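Side-chain contacts in ParB domain protein nuclease (Sulfolobus solfataricus, PDB 5K5D), which probably binds DNA as the ParB-like partition component of an archaeal pNOB8-type segregation system, and may act as a nuclease: residues E36-S41 against L66-K71; V58-Y63 against Y94-T99; A196-R199 against W204-K207; L218-R223 against I257-E262. The protein carries 4 engineered substitutions. All coordinates share one frame; numbering follows the deposited sequence.

Contact 1. Residues E36-S41 against L66-K71; sequences EDLEKS and LDIMKK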
loop_
_atom_site.group_PDB
_atom_site.type_symbol
_atom_site.label_atom_id
_atom_site.label_comp_id
_atom_site.label_asym_id
_atom_site.label_seq_id
_atom_site.Cartn_x
_atom_site.Cartn_y
_atom_site.Cartn_z
ATOM N N GLU B 36 6.566 6.673 -19.245
ATOM C CA GLU B 36 7.520 6.898 -20.328
ATOM C C GLU B 36 8.693 5.927 -20.207
ATOM O O GLU B 36 9.291 5.522 -21.206
ATOM C CB GLU B 36 8.005 8.352 -20.338
ATOM C CG GLU B 36 6.893 9.363 -20.586
ATOM C CD GLU B 36 7.370 10.801 -20.498
ATOM O OE1 GLU B 36 8.599 11.028 -20.545
ATOM O OE2 GLU B 36 6.514 11.706 -20.379
ATOM N N ASP B 37 9.005 5.541 -18.974
ATOM C CA ASP B 37 10.067 4.579 -18.720
ATOM C C ASP B 37 9.805 3.255 -19.442
ATOM O O ASP B 37 10.556 2.880 -20.346
ATOM C CB ASP B 37 10.243 4.350 -17.215
ATOM C CG ASP B 37 10.469 5.646 -16.450
ATOM O OD1 ASP B 37 9.713 6.618 -16.680
ATOM O OD2 ASP B 37 11.404 5.694 -15.622
ATOM N N LEU B 38 8.744 2.549 -19.058
ATOM C CA LEU B 38 8.423 1.287 -19.725
ATOM C C LEU B 38 7.664 1.504 -21.033
ATOM O O LEU B 38 7.039 0.587 -21.566
ATOM C CB LEU B 38 7.685 0.304 -18.803
ATOM C CG LEU B 38 6.503 0.707 -17.914
ATOM C CD1 LEU B 38 6.958 1.016 -16.491
ATOM C CD2 LEU B 38 5.711 1.858 -18.505
ATOM N N GLU B 39 7.737 2.727 -21.547
ATOM C CA GLU B 39 7.150 3.061 -22.836
ATOM C C GLU B 39 8.213 2.924 -23.921
ATOM O O GLU B 39 7.929 2.474 -25.030
ATOM C CB GLU B 39 6.603 4.489 -22.809
ATOM C CG GLU B 39 5.521 4.774 -23.829
ATOM C CD GLU B 39 4.874 6.131 -23.617
ATOM O OE1 GLU B 39 3.676 6.170 -23.257
ATOM O OE2 GLU B 39 5.564 7.159 -23.805
ATOM N N LYS B 40 9.442 3.307 -23.587
ATOM C CA LYS B 40 10.553 3.183 -24.522
ATOM C C LYS B 40 11.115 1.770 -24.488
ATOM O O LYS B 40 11.591 1.261 -25.500
ATOM C CB LYS B 40 11.656 4.195 -24.205
ATOM C CG LYS B 40 12.461 3.869 -22.967
ATOM C CD LYS B 40 13.950 3.861 -23.275
ATOM C CE LYS B 40 14.433 5.231 -23.717
ATOM N NZ LYS B 40 15.908 5.260 -23.908
ATOM N N SER B 41 11.063 1.147 -23.313
ATOM C CA SER B 41 11.477 -0.242 -23.158
ATOM C C SER B 41 10.746 -1.098 -24.180
ATOM O O SER B 41 11.363 -1.867 -24.916
ATOM C CB SER B 41 11.156 -0.741 -21.747
ATOM O OG SER B 41 11.598 0.178 -20.764
ATOM N N LEU B 66 0.342 -3.031 -20.682
ATOM C CA LEU B 66 -0.634 -3.520 -21.648
ATOM C C LEU B 66 -1.229 -2.365 -22.447
ATOM O O LEU B 66 -1.416 -2.469 -23.662
ATOM C CB LEU B 66 -1.755 -4.308 -20.962
ATOM C CG LEU B 66 -2.812 -4.828 -21.942
ATOM C CD1 LEU B 66 -2.197 -5.822 -22.915
ATOM C CD2 LEU B 66 -3.999 -5.450 -21.226
ATOM N N ASP B 67 -1.531 -1.268 -21.758
ATOM C CA ASP B 67 -2.125 -0.105 -22.405
ATOM C C ASP B 67 -1.184 0.490 -23.454
ATOM O O ASP B 67 -1.601 0.840 -24.560
ATOM C CB ASP B 67 -2.506 0.955 -21.367
ATOM C CG ASP B 67 -3.178 2.163 -21.994
ATOM O OD1 ASP B 67 -4.395 2.093 -22.269
ATOM O OD2 ASP B 67 -2.488 3.180 -22.218
ATOM N N ILE B 68 0.089 0.598 -23.094
ATOM C CA ILE B 68 1.107 1.084 -24.012
ATOM C C ILE B 68 1.202 0.193 -25.253
ATOM O O ILE B 68 1.198 0.682 -26.381
ATOM C CB ILE B 68 2.474 1.156 -23.319
ATOM C CG1 ILE B 68 2.381 2.066 -22.089
ATOM C CG2 ILE B 68 3.543 1.634 -24.287
ATOM C CD1 ILE B 68 3.641 2.114 -21.254
HETATM N N MSE B 69 1.268 -1.116 -25.036
HETATM C CA MSE B 69 1.413 -2.071 -26.129
HETATM C C MSE B 69 0.205 -2.055 -27.054
HETATM O O MSE B 69 0.329 -2.261 -28.262
HETATM C CB MSE B 69 1.619 -3.481 -25.579
HETATM C CG MSE B 69 2.954 -3.686 -24.890
HETATM SE SE MSE B 69 3.219 -5.556 -24.423
HETATM C CE MSE B 69 1.846 -5.705 -23.050
ATOM N N LYS B 70 -0.965 -1.828 -26.469
ATOM C CA LYS B 70 -2.194 -1.720 -27.232
ATOM C C LYS B 70 -2.083 -0.532 -28.189
ATOM O O LYS B 70 -2.463 -0.623 -29.357
ATOM C CB LYS B 70 -3.381 -1.529 -26.287
ATOM C CG LYS B 70 -4.619 -2.322 -26.664
ATOM C CD LYS B 70 -4.549 -3.740 -26.126
ATOM C CE LYS B 70 -4.881 -3.790 -24.642
ATOM N NZ LYS B 70 -6.337 -3.598 -24.378
ATOM N N LYS B 71 -1.546 0.578 -27.685
ATOM C CA LYS B 71 -1.388 1.795 -28.478
ATOM C C LYS B 71 -0.210 1.724 -29.453
ATOM O O LYS B 71 -0.193 2.426 -30.461
ATOM C CB LYS B 71 -1.256 3.019 -27.565
ATOM C CG LYS B 71 -2.538 3.363 -26.824
ATOM C CD LYS B 71 -2.280 4.324 -25.682
ATOM C CE LYS B 71 -3.567 4.636 -24.935
ATOM N NZ LYS B 71 -3.354 5.639 -23.854
#
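I68 reaches out from helix 63-71 and meets L38 and E39 near the start of helix 37-45. Its CB points at the other helix, and there the chain forks. With chi1 at -58°, CG1 stands beside the backbone N, which leaves CG2 anti to it; CG2 sits 3.7 Å from CG of E39, with CA of E39 a little further off. The other branch runs through CG1, nearly straight (chi2 175°), to CD1, which touches CD2 of L38 at 3.5 Å and also lies near the carbonyl oxygen of L38. Both partners cross the isoleucine at about a right angle, one offering a methyl and the other the aliphatic stem of a glutamate. Cut back to an alanine, I68 would lose both branches, which is likely to leave a gap between the L38 methyl and the E39 stem. Charge stays at the margin: D67 pairs with K71 NZ at 3.1 Å through its syn lone pair and also with R35, while the E39 carboxylate has weak, long ion pairs to R35 and R43. L38 packs further on T64 and R65. This is apolar helix-on-helix packing within the ParB-like N-terminal domain.

Contact 2. Residues V58-Y63 against Y94-T99; sequences VLIDGY and YELIWT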
loop_
_atom_site.group_PDB
_atom_site.type_symbol
_atom_site.label_atom_id
_atom_site.label_comp_id
_atom_site.label_asym_id
_atom_site.label_seq_id
_atom_site.Cartn_x
_atom_site.Cartn_y
_atom_site.Cartn_z
ATOM N N VAL B 58 -7.306 -13.136 -16.625
ATOM C CA VAL B 58 -7.541 -11.881 -15.936
ATOM C C VAL B 58 -6.185 -11.266 -15.603
ATOM O O VAL B 58 -5.360 -11.884 -14.926
ATOM C CB VAL B 58 -8.354 -12.082 -14.637
ATOM C CG1 VAL B 58 -8.426 -10.789 -13.842
ATOM C CG2 VAL B 58 -9.746 -12.595 -14.953
ATOM N N LEU B 59 -5.959 -10.055 -16.102
ATOM C CA LEU B 59 -4.716 -9.336 -15.869
ATOM C C LEU B 59 -4.560 -9.034 -14.381
ATOM O O LEU B 59 -5.455 -8.471 -13.749
ATOM C CB LEU B 59 -4.722 -8.028 -16.660
ATOM C CG LEU B 59 -3.444 -7.594 -17.380
ATOM C CD1 LEU B 59 -3.210 -6.103 -17.187
ATOM C CD2 LEU B 59 -2.243 -8.391 -16.909
ATOM N N ILE B 60 -3.419 -9.411 -13.820
ATOM C CA ILE B 60 -3.159 -9.165 -12.410
ATOM C C ILE B 60 -2.202 -8.000 -12.267
ATOM O O ILE B 60 -2.443 -7.066 -11.503
ATOM C CB ILE B 60 -2.563 -10.409 -11.725
ATOM C CG1 ILE B 60 -3.610 -11.519 -11.655
ATOM C CG2 ILE B 60 -2.054 -10.068 -10.331
ATOM C CD1 ILE B 60 -3.094 -12.791 -11.026
ATOM N N ASP B 61 -1.116 -8.069 -13.025
ATOM C CA ASP B 61 -0.090 -7.043 -13.011
ATOM C C ASP B 61 0.346 -6.690 -14.431
ATOM O O ASP B 61 0.636 -7.574 -15.236
ATOM C CB ASP B 61 1.125 -7.533 -12.233
ATOM C CG ASP B 61 2.147 -6.451 -12.028
ATOM O OD1 ASP B 61 1.765 -5.377 -11.517
ATOM O OD2 ASP B 61 3.325 -6.664 -12.384
ATOM N N GLY B 62 0.391 -5.397 -14.733
ATOM C CA GLY B 62 0.914 -4.939 -16.007
ATOM C C GLY B 62 -0.073 -4.114 -16.805
ATOM O O GLY B 62 -0.083 -4.170 -18.034
ATOM N N TYR B 63 -0.895 -3.336 -16.110
ATOM C CA TYR B 63 -1.961 -2.585 -16.766
ATOM C C TYR B 63 -1.455 -1.434 -17.630
ATOM O O TYR B 63 -1.950 -1.211 -18.732
ATOM C CB TYR B 63 -2.995 -2.106 -15.744
ATOM C CG TYR B 63 -3.938 -3.211 -15.332
ATOM C CD1 TYR B 63 -3.610 -4.091 -14.306
ATOM C CD2 TYR B 63 -5.143 -3.394 -15.992
ATOM C CE1 TYR B 63 -4.464 -5.115 -13.943
ATOM C CE2 TYR B 63 -6.004 -4.408 -15.636
ATOM C CZ TYR B 63 -5.661 -5.268 -14.612
ATOM O OH TYR B 63 -6.526 -6.278 -14.260
ATOM N N TYR B 94 -3.326 -10.597 -4.949
ATOM C CA TYR B 94 -2.782 -9.587 -4.054
ATOM C C TYR B 94 -1.288 -9.773 -3.812
ATOM O O TYR B 94 -0.528 -8.805 -3.797
ATOM C CB TYR B 94 -3.529 -9.612 -2.723
ATOM C CG TYR B 94 -4.970 -9.179 -2.838
ATOM C CD1 TYR B 94 -5.962 -9.772 -2.068
ATOM C CD2 TYR B 94 -5.338 -8.175 -3.722
ATOM C CE1 TYR B 94 -7.281 -9.376 -2.180
ATOM C CE2 TYR B 94 -6.650 -7.772 -3.837
ATOM C CZ TYR B 94 -7.617 -8.374 -3.065
ATOM O OH TYR B 94 -8.923 -7.967 -3.183
ATOM N N GLU B 95 -0.865 -11.021 -3.631
ATOM C CA GLU B 95 0.535 -11.299 -3.328
ATOM C C GLU B 95 1.426 -11.030 -4.529
ATOM O O GLU B 95 2.511 -10.464 -4.392
ATOM C CB GLU B 95 0.706 -12.730 -2.812
ATOM C CG GLU B 95 0.173 -12.900 -1.397
ATOM C CD GLU B 95 -0.297 -14.309 -1.096
ATOM O OE1 GLU B 95 0.207 -15.264 -1.728
ATOM O OE2 GLU B 95 -1.180 -14.456 -0.223
ATOM N N LEU B 96 0.952 -11.425 -5.706
ATOM C CA LEU B 96 1.676 -11.171 -6.944
ATOM C C LEU B 96 1.870 -9.679 -7.184
ATOM O O LEU B 96 2.968 -9.240 -7.510
ATOM C CB LEU B 96 0.962 -11.819 -8.128
ATOM C CG LEU B 96 1.041 -13.343 -8.121
ATOM C CD1 LEU B 96 0.250 -13.936 -9.278
ATOM C CD2 LEU B 96 2.500 -13.780 -8.174
ATOM N N ILE B 97 0.807 -8.901 -7.013
ATOM C CA ILE B 97 0.882 -7.464 -7.233
ATOM C C ILE B 97 1.905 -6.822 -6.306
ATOM O O ILE B 97 2.590 -5.873 -6.688
ATOM C CB ILE B 97 -0.482 -6.777 -7.035
ATOM C CG1 ILE B 97 -1.459 -7.177 -8.146
ATOM C CG2 ILE B 97 -0.314 -5.261 -7.013
ATOM C CD1 ILE B 97 -2.894 -6.750 -7.878
ATOM N N TRP B 98 2.009 -7.340 -5.086
ATOM C CA TRP B 98 2.977 -6.807 -4.135
ATOM C C TRP B 98 4.386 -7.246 -4.491
ATOM O O TRP B 98 5.340 -6.473 -4.392
ATOM C CB TRP B 98 2.652 -7.246 -2.711
ATOM C CG TRP B 98 3.700 -6.828 -1.726
ATOM C CD1 TRP B 98 4.522 -7.642 -1.003
ATOM C CD2 TRP B 98 4.053 -5.485 -1.367
ATOM N NE1 TRP B 98 5.355 -6.892 -0.209
ATOM C CE2 TRP B 98 5.086 -5.568 -0.416
ATOM C CE3 TRP B 98 3.582 -4.228 -1.755
ATOM C CZ2 TRP B 98 5.662 -4.433 0.157
ATOM C CZ3 TRP B 98 4.158 -3.107 -1.188
ATOM C CH2 TRP B 98 5.187 -3.216 -0.242
ATOM N N THR B 99 4.514 -8.503 -4.896
ATOM C CA THR B 99 5.809 -9.044 -5.260
ATOM C C THR B 99 6.418 -8.269 -6.411
ATOM O O THR B 99 7.610 -7.978 -6.401
ATOM C CB THR B 99 5.724 -10.528 -5.643
ATOM O OG1 THR B 99 5.514 -11.313 -4.463
ATOM C CG2 THR B 99 7.019 -10.969 -6.306
#
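I60 meets L96 and I97 through three similar first torsions: CG1 of I60 stands beside the backbone N and anti to the carbonyl carbon (chi1 -68°), and L96 and I97 adopt the same position. In I60 the outer chain then runs straight, and CD1 extends to CD1 of L96 at 3.9 Å. The CG2 branch, lying anti to the backbone N, drops beside CG1 of I97 at 3.7 Å and also approaches CB of L96. The closest approach belongs to the backbone: CG1 of I97 lies 3.5 Å from the carbonyl oxygen of I60, and CD1 of I97 is near it too.

The strand is irregular here: I60 and D61 both face I52 of the neighbouring strand, a classic beta bulge. On the strand's other flank L59 CD1 lies over the face of the Y63 ring, whose hydroxyl donates to the L59 carbonyl oxygen, at a modelled OH to O distance of 2.5 Å that is doubtfully short. N101 ND2 ties strand and helix together from outside, bonding both D61 OD1 and the I97 carbonyl oxygen, and D61 OD2 is salt-bridged to R65. Across the contact itself no hydrogen bond forms. Edge strand 59-61 and helix 90-99 are therefore held here by buried hydrocarbon, while the polar groups around it find their partners at the margins.

Contact 3. Residues A196-R199 against W204-K207; sequences AILR and WLLK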
loop_
_atom_site.group_PDB
_atom_site.type_symbol
_atom_site.label_atom_id
_atom_site.label_comp_id
_atom_site.label_asym_id
_atom_site.label_seq_id
_atom_site.Cartn_x
_atom_site.Cartn_y
_atom_site.Cartn_z
ATOM N N ALA B 196 2.437 -0.199 11.278
ATOM C CA ALA B 196 1.392 -1.024 11.873
ATOM C C ALA B 196 0.701 -0.310 13.031
ATOM O O ALA B 196 -0.528 -0.321 13.134
ATOM C CB ALA B 196 1.960 -2.360 12.327
ATOM N N ILE B 197 1.495 0.315 13.897
ATOM C CA ILE B 197 0.951 1.061 15.029
ATOM C C ILE B 197 0.111 2.250 14.569
ATOM O O ILE B 197 -0.962 2.512 15.111
ATOM C CB ILE B 197 2.063 1.552 15.967
ATOM C CG1 ILE B 197 2.771 0.354 16.602
ATOM C CG2 ILE B 197 1.490 2.467 17.040
ATOM C CD1 ILE B 197 3.853 0.730 17.581
ATOM N N LEU B 198 0.597 2.973 13.567
ATOM C CA LEU B 198 -0.147 4.103 13.041
ATOM C C LEU B 198 -1.418 3.619 12.356
ATOM O O LEU B 198 -2.478 4.218 12.506
ATOM C CB LEU B 198 0.701 4.911 12.053
ATOM C CG LEU B 198 1.996 5.542 12.568
ATOM C CD1 LEU B 198 2.640 6.385 11.482
ATOM C CD2 LEU B 198 1.745 6.372 13.815
ATOM N N ARG B 199 -1.307 2.527 11.610
ATOM C CA ARG B 199 -2.431 2.033 10.828
ATOM C C ARG B 199 -3.610 1.667 11.720
ATOM O O ARG B 199 -4.769 1.858 11.343
ATOM C CB ARG B 199 -2.007 0.831 9.984
ATOM C CG ARG B 199 -2.862 0.617 8.750
ATOM C CD ARG B 199 -4.071 -0.232 9.060
ATOM N NE ARG B 199 -5.047 -0.189 7.979
ATOM C CZ ARG B 199 -6.150 0.550 8.000
ATOM N NH1 ARG B 199 -6.420 1.305 9.058
ATOM N NH2 ARG B 199 -6.985 0.527 6.969
ATOM N N TRP B 204 -6.149 8.148 10.506
ATOM C CA TRP B 204 -6.224 9.496 9.957
ATOM C C TRP B 204 -4.837 10.099 9.804
ATOM O O TRP B 204 -4.616 10.980 8.970
ATOM C CB TRP B 204 -7.050 10.390 10.880
ATOM C CG TRP B 204 -6.483 10.449 12.269
ATOM C CD1 TRP B 204 -6.729 9.580 13.291
ATOM C CD2 TRP B 204 -5.558 11.415 12.782
ATOM N NE1 TRP B 204 -6.022 9.949 14.408
ATOM C CE2 TRP B 204 -5.291 11.074 14.119
ATOM C CE3 TRP B 204 -4.935 12.541 12.236
ATOM C CZ2 TRP B 204 -4.431 11.811 14.923
ATOM C CZ3 TRP B 204 -4.079 13.271 13.033
ATOM C CH2 TRP B 204 -3.835 12.905 14.362
ATOM N N LEU B 205 -3.907 9.631 10.630
ATOM C CA LEU B 205 -2.539 10.129 10.599
ATOM C C LEU B 205 -1.733 9.423 9.511
ATOM O O LEU B 205 -0.904 10.037 8.839
ATOM C CB LEU B 205 -1.878 9.946 11.968
ATOM C CG LEU B 205 -0.559 10.665 12.260
ATOM C CD1 LEU B 205 0.617 9.911 11.665
ATOM C CD2 LEU B 205 -0.608 12.104 11.761
ATOM N N LEU B 206 -1.987 8.130 9.333
ATOM C CA LEU B 206 -1.297 7.361 8.302
ATOM C C LEU B 206 -1.649 7.894 6.916
ATOM O O LEU B 206 -0.797 7.947 6.029
ATOM C CB LEU B 206 -1.657 5.877 8.399
ATOM C CG LEU B 206 -0.532 4.857 8.184
ATOM C CD1 LEU B 206 -1.115 3.505 7.814
ATOM C CD2 LEU B 206 0.460 5.312 7.123
ATOM N N LYS B 207 -2.906 8.296 6.744
ATOM C CA LYS B 207 -3.392 8.809 5.463
ATOM C C LYS B 207 -2.527 9.945 4.918
ATOM O O LYS B 207 -2.465 10.148 3.707
ATOM C CB LYS B 207 -4.848 9.282 5.575
ATOM C CG LYS B 207 -5.895 8.175 5.534
ATOM C CD LYS B 207 -7.283 8.765 5.285
ATOM C CE LYS B 207 -8.381 7.710 5.318
ATOM N NZ LYS B 207 -8.594 7.176 6.690
#
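L206 presses its CD1 methyl against the stem of R199, and this is the tight end of the contact: CD1 of L206 lies 3.5 Å from CG of R199 and almost as near its CB, the two side chains meeting at about a right angle. R199 offers that flank because CG is anti to the backbone N (chi1 -155°) and the chain bends at chi2 (-87°), turning the guanidinium away to a salt bridge with D121 on helix 109-128. L206 itself is less relaxed, its chi1 of -140° falling well short of a fully staggered value.

Packing is slacker around L198. Its CB lies 4.1 Å from CG of L206, and its CD1 stands 4.1 Å from CD1 of L205. That slacker side is still interior, with L218 and Y225 of helix 218-230 against L198 and I249 against L205. Solvent lies instead toward K207, which is exposed; its NZ stays 6.7 Å from NH1 of R199, a like charge without contact. Beside it W204 rests one face of its indole on CB of L205.

Helices 189-201 and 203-210 are consecutive, joined by a very short turn, and L198 and L206 come nearest in backbone. The arrangement is a sharply folded helix pair closed over leucines, in a helical part of the chain, with helices 109-128 and 218-230 packed against it.

Contact 4. Residues L218-R223 against I257-E262; sequences LDQAFR and IILNDE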
loop_
_atom_site.group_PDB
_atom_site.type_symbol
_atom_site.label_atom_id
_atom_site.label_comp_id
_atom_site.label_asym_id
_atom_site.label_seq_id
_atom_site.Cartn_x
_atom_site.Cartn_y
_atom_site.Cartn_z
ATOM N N LEU B 218 6.917 8.722 6.668
ATOM C CA LEU B 218 6.465 7.856 7.748
ATOM C C LEU B 218 7.141 8.201 9.068
ATOM O O LEU B 218 6.481 8.525 10.060
ATOM C CB LEU B 218 6.750 6.394 7.404
ATOM C CG LEU B 218 6.586 5.384 8.544
ATOM C CD1 LEU B 218 5.154 5.380 9.061
ATOM C CD2 LEU B 218 6.999 3.989 8.103
ATOM N N ASP B 219 8.465 8.123 9.073
ATOM C CA ASP B 219 9.237 8.297 10.294
ATOM C C ASP B 219 8.923 9.642 10.934
ATOM O O ASP B 219 8.971 9.794 12.156
ATOM C CB ASP B 219 10.722 8.162 9.975
ATOM C CG ASP B 219 11.006 6.976 9.068
ATOM O OD1 ASP B 219 11.221 5.862 9.594
ATOM O OD2 ASP B 219 10.989 7.152 7.829
ATOM N N GLN B 220 8.573 10.606 10.093
ATOM C CA GLN B 220 8.170 11.927 10.550
ATOM C C GLN B 220 6.765 11.883 11.142
ATOM O O GLN B 220 6.485 12.534 12.146
ATOM C CB GLN B 220 8.214 12.915 9.382
ATOM C CG GLN B 220 8.256 14.364 9.803
ATOM C CD GLN B 220 9.494 14.689 10.615
ATOM O OE1 GLN B 220 10.617 14.571 10.127
ATOM N NE2 GLN B 220 9.293 15.091 11.865
ATOM N N ALA B 221 5.883 11.112 10.512
ATOM C CA ALA B 221 4.515 10.963 10.996
ATOM C C ALA B 221 4.501 10.255 12.342
ATOM O O ALA B 221 3.696 10.574 13.216
ATOM C CB ALA B 221 3.681 10.192 9.993
ATOM N N PHE B 222 5.400 9.289 12.500
ATOM C CA PHE B 222 5.466 8.503 13.723
ATOM C C PHE B 222 6.027 9.317 14.893
ATOM O O PHE B 222 5.638 9.119 16.045
ATOM C CB PHE B 222 6.300 7.241 13.502
ATOM C CG PHE B 222 6.285 6.301 14.667
ATOM C CD1 PHE B 222 5.257 5.388 14.821
ATOM C CD2 PHE B 222 7.291 6.337 15.614
ATOM C CE1 PHE B 222 5.234 4.529 15.894
ATOM C CE2 PHE B 222 7.275 5.482 16.687
ATOM C CZ PHE B 222 6.246 4.574 16.828
ATOM N N ARG B 223 6.945 10.230 14.592
ATOM C CA ARG B 223 7.458 11.141 15.609
ATOM C C ARG B 223 6.316 11.990 16.148
ATOM O O ARG B 223 6.220 12.230 17.354
ATOM C CB ARG B 223 8.552 12.043 15.036
ATOM C CG ARG B 223 9.903 11.365 14.854
ATOM C CD ARG B 223 10.931 12.347 14.315
ATOM N NE ARG B 223 11.119 13.485 15.211
ATOM C CZ ARG B 223 11.651 14.648 14.846
ATOM N NH1 ARG B 223 12.045 14.837 13.593
ATOM N NH2 ARG B 223 11.781 15.627 15.732
ATOM N N ILE B 257 6.040 23.182 15.299
ATOM C CA ILE B 257 5.071 23.568 16.321
ATOM C C ILE B 257 4.632 22.371 17.165
ATOM O O ILE B 257 4.435 22.496 18.374
ATOM C CB ILE B 257 3.834 24.256 15.708
ATOM C CG1 ILE B 257 4.245 25.549 15.003
ATOM C CG2 ILE B 257 2.798 24.550 16.783
ATOM C CD1 ILE B 257 3.163 26.128 14.129
ATOM N N ILE B 258 4.501 21.212 16.525
ATOM C CA ILE B 258 4.116 19.984 17.215
ATOM C C ILE B 258 5.288 19.339 17.954
ATOM O O ILE B 258 5.106 18.754 19.021
ATOM C CB ILE B 258 3.551 18.926 16.241
ATOM C CG1 ILE B 258 2.375 19.480 15.442
ATOM C CG2 ILE B 258 3.127 17.680 17.001
ATOM C CD1 ILE B 258 1.720 18.444 14.559
ATOM N N LEU B 259 6.482 19.443 17.378
ATOM C CA LEU B 259 7.636 18.682 17.860
ATOM C C LEU B 259 8.582 19.479 18.757
ATOM O O LEU B 259 8.878 19.059 19.873
ATOM C CB LEU B 259 8.402 18.066 16.682
ATOM C CG LEU B 259 7.594 17.083 15.832
ATOM C CD1 LEU B 259 8.476 16.366 14.821
ATOM C CD2 LEU B 259 6.877 16.087 16.728
ATOM N N ASN B 260 9.058 20.620 18.267
ATOM C CA ASN B 260 9.943 21.474 19.055
ATOM C C ASN B 260 9.232 22.045 20.278
ATOM O O ASN B 260 8.214 22.723 20.159
ATOM C CB ASN B 260 10.517 22.605 18.197
ATOM C CG ASN B 260 11.672 23.334 18.876
ATOM O OD1 ASN B 260 11.736 23.428 20.105
ATOM N ND2 ASN B 260 12.592 23.853 18.071
ATOM N N ASP B 261 9.788 21.768 21.452
ATOM C CA ASP B 261 9.180 22.163 22.716
ATOM C C ASP B 261 9.086 23.666 22.940
ATOM O O ASP B 261 8.271 24.122 23.736
ATOM C CB ASP B 261 9.935 21.528 23.881
ATOM C CG ASP B 261 9.418 20.156 24.222
ATOM O OD1 ASP B 261 8.182 20.001 24.319
ATOM O OD2 ASP B 261 10.243 19.233 24.386
ATOM N N GLU B 262 9.922 24.439 22.259
ATOM C CA GLU B 262 9.888 25.882 22.457
ATOM C C GLU B 262 8.662 26.504 21.794
ATOM O O GLU B 262 8.533 27.725 21.730
ATOM C CB GLU B 262 11.173 26.553 21.959
ATOM C CG GLU B 262 11.306 26.632 20.448
ATOM C CD GLU B 262 12.213 27.770 19.998
ATOM O OE1 GLU B 262 13.093 27.529 19.145
ATOM O OE2 GLU B 262 12.040 28.906 20.490
#
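R223 and L259 bring their CA atoms to 7.9 Å where helix 218-230 passes the C-terminal end of helix 252-259, whose chain leaves helical angles at N260 (psi 122°) and enters a short 3-10 turn. This surface contact joins two helices in the Ssol_1539-like second-domain family region, a helical part of the chain, and an Asx turn built on N260 marks the exit from the helix.

L259 does the touching from its side. Its CD1 methyl sits 3.5 Å above one face of the R223 guanidinium, displaced toward the rim, with NH2 the nearest of the guanidinium atoms. The same methyl lies 3.3 Å from NE2 of Q220, whose chain bends at chi2 (62°) to bring the amide nitrogen there. The other methyl, CD2, approaches the backbone carbonyl oxygen of R223 at 4.0 Å. One leucine thus packs against an amide, a charged plane and a peptide group, with no hydrogen bond across. A glycine replacing L259 would probably leave the R223 guanidinium without the methyl over its face and freer to swing, and Q220 without its apolar neighbour.

R227 of helix 218-230 joins the same two parts, its NE hydrogen-bonded to the I258 carbonyl oxygen and its NH2 salt-bridged to OD1 of D261. Just beyond, OD1 of N260 accepts from the backbone N of E262 at 3.0 Å, almost straight (171°), with the donor lying above the carbonyl plane.

The four contacts fall into two pairs. Contacts 1 and 2 share the ParB-like N-terminal domain, their centres about 17 Å apart; L66 CD2 meets L59 CD1 at 4.2 Å, and strand 59-61 runs directly into helix 63-71. A citrate, probably from the crystallisation liquor, is hydrogen-bonded by the backbone N of G62 and of Y63; the side chains of L38 and I97 each lie about 5 Å from a bound citrate. Contacts 3 and 4, centres about 15 Å apart, adjoin through L205 CD1 and A221 CB at 3.5 Å and through L198 with L218. Between the pairs nothing touches: the centres of contacts 2 and 3 are about 25 Å apart.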